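Local coordinates for protein NEQ011 (Nanoarchaeum equitans Kin4-M, PDB 6GQ8) that probably reduces superoxide at a mononuclear iron centre held by four histidines and a cysteine, as in other superoxide reductases of the desulfoferrodoxin family, at residues Ile25-Gly30 with Leu91-Tyr96. Sequence-based numbering, arbitrary orientation.
Sequences ITIEVG and LIAISY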
# COMPACT_ATOMS: atom_id res chain seq x y z
N ILE A 25 -3.91 -18.96 2.64
CA ILE A 25 -2.54 -18.81 2.17
C ILE A 25 -1.76 -18.08 3.25
O ILE A 25 -2.00 -16.90 3.52
CB ILE A 25 -2.47 -18.05 0.84
CG1 ILE A 25 -3.31 -18.78 -0.22
CG2 ILE A 25 -1.03 -17.93 0.36
CD1 ILE A 25 -3.65 -17.93 -1.43
N THR A 26 -0.82 -18.78 3.88
CA THR A 26 0.05 -18.21 4.90
C THR A 26 1.39 -17.87 4.25
O THR A 26 1.95 -18.69 3.52
CB THR A 26 0.26 -19.17 6.07
OG1 THR A 26 -1.01 -19.55 6.62
CG2 THR A 26 1.11 -18.53 7.15
N ILE A 27 1.88 -16.66 4.52
CA ILE A 27 3.18 -16.22 4.03
C ILE A 27 3.99 -15.76 5.23
O ILE A 27 3.52 -14.92 6.01
CB ILE A 27 3.05 -15.08 3.00
CG1 ILE A 27 2.04 -15.44 1.91
CG2 ILE A 27 4.40 -14.78 2.36
CD1 ILE A 27 1.39 -14.24 1.27
N GLU A 28 5.19 -16.32 5.39
CA GLU A 28 6.06 -15.95 6.50
C GLU A 28 7.48 -15.82 6.00
O GLU A 28 7.98 -16.70 5.30
CB GLU A 28 5.98 -16.99 7.63
CG GLU A 28 6.76 -16.61 8.88
CD GLU A 28 6.54 -17.57 10.04
OE1 GLU A 28 5.91 -18.63 9.83
OE2 GLU A 28 6.99 -17.26 11.16
N VAL A 29 8.13 -14.71 6.35
CA VAL A 29 9.54 -14.48 6.03
C VAL A 29 10.36 -14.76 7.28
O VAL A 29 10.03 -14.25 8.37
CB VAL A 29 9.78 -13.05 5.52
CG1 VAL A 29 11.25 -12.84 5.19
CG2 VAL A 29 8.91 -12.77 4.29
N GLY A 30 11.40 -15.56 7.14
CA GLY A 30 12.22 -15.91 8.29
C GLY A 30 11.58 -16.94 9.20
O GLY A 30 11.68 -16.83 10.43
N LEU A 91 1.34 -19.85 -7.09
CA LEU A 91 1.37 -18.64 -6.28
C LEU A 91 2.77 -18.06 -6.26
O LEU A 91 3.77 -18.80 -6.24
CB LEU A 91 0.89 -18.92 -4.86
CG LEU A 91 -0.60 -19.27 -4.72
CD1 LEU A 91 -0.93 -19.61 -3.28
CD2 LEU A 91 -1.44 -18.10 -5.19
N ILE A 92 2.86 -16.74 -6.25
CA ILE A 92 4.14 -16.04 -6.26
C ILE A 92 4.14 -15.04 -5.13
O ILE A 92 3.27 -14.16 -5.06
CB ILE A 92 4.40 -15.35 -7.61
CG1 ILE A 92 4.35 -16.36 -8.76
CG2 ILE A 92 5.75 -14.64 -7.59
CD1 ILE A 92 4.39 -15.74 -10.14
N ALA A 93 5.11 -15.17 -4.22
CA ALA A 93 5.28 -14.24 -3.11
C ALA A 93 6.55 -13.45 -3.33
O ALA A 93 7.60 -14.02 -3.64
CB ALA A 93 5.33 -14.98 -1.77
N ILE A 94 6.46 -12.13 -3.17
CA ILE A 94 7.59 -11.22 -3.30
C ILE A 94 7.67 -10.43 -2.00
O ILE A 94 6.70 -9.78 -1.61
CB ILE A 94 7.44 -10.29 -4.50
CG1 ILE A 94 7.40 -11.09 -5.81
CG2 ILE A 94 8.57 -9.26 -4.53
CD1 ILE A 94 7.34 -10.23 -7.05
N SER A 95 8.82 -10.50 -1.34
CA SER A 95 9.03 -9.80 -0.08
C SER A 95 10.21 -8.85 -0.22
O SER A 95 11.11 -9.06 -1.04
CB SER A 95 9.29 -10.79 1.06
OG SER A 95 10.45 -11.55 0.81
N TYR A 96 10.21 -7.81 0.61
CA TYR A 96 11.22 -6.76 0.53
C TYR A 96 11.87 -6.56 1.89
O TYR A 96 11.18 -6.39 2.90
CB TYR A 96 10.61 -5.43 0.06
CG TYR A 96 11.57 -4.26 0.12
CD1 TYR A 96 12.63 -4.16 -0.77
CD2 TYR A 96 11.41 -3.25 1.06
CE1 TYR A 96 13.51 -3.09 -0.73
CE2 TYR A 96 12.29 -2.18 1.12
CZ TYR A 96 13.33 -2.10 0.22
OH TYR A 96 14.20 -1.04 0.27
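Strands 25-29 and 91-96 run in roughly the same direction, 33° apart and 9.2 Å at the closest approach of their axes, with Ile25, Ile27 and Val29 set over Leu91, Ala93 and Ser95. They belong to the two different sheets of the immunoglobulin-like β-sandwich of superoxide reductases, and the contact lies near the centre of the chain, where these two strands meet through side chains alone. Thr26 and Glu28 alternate with the inward residues on the other face of strand 25-29, as Ile92, Ile94 and Tyr96 do on that of strand 91-96.

At the Ile25 end the CA atoms of Ile25 and Leu91 are 9.3 Å apart, and two long side chains meet tip to tip, CD1 of Ile25 lying 3.7 Å from CD1 of Leu91. That one leucine methyl also lies 4.0 Å from both CG1 and CG2 of Ile25, so it sits against both branches of the side chain. In the middle the partner is smaller: CG2 of Ile27 rests 4.2 Å from CB of Ala93, and the CA atoms draw in to 7.7 Å. Neighbouring strands complete this core, with Leu91 packing on Ile16 and Phe50, Ile27 on Val46, and Ala93 on Pro12 and Ile14. On the outer face of strand 91-96, the ring of Tyr96 meets that of Trp45, the planes nearly parallel, and its OH hydrogen-bonds His59 N of a second subunit.

The far end of the contact approaches the metal site, the side chain of Val29 coming within about 5 Å of those of the iron ligands His10 and His35. With chi1 at -180°, CG1 of Val29 points away from the backbone N and CG2 swings to the side of the N, where it lies 3.8 Å from CB of Ser95. OG of the buried Ser95 makes a weak hydrogen bond to the backbone O of His10 and lies 4.0 Å from the same CG2 methyl of Val29.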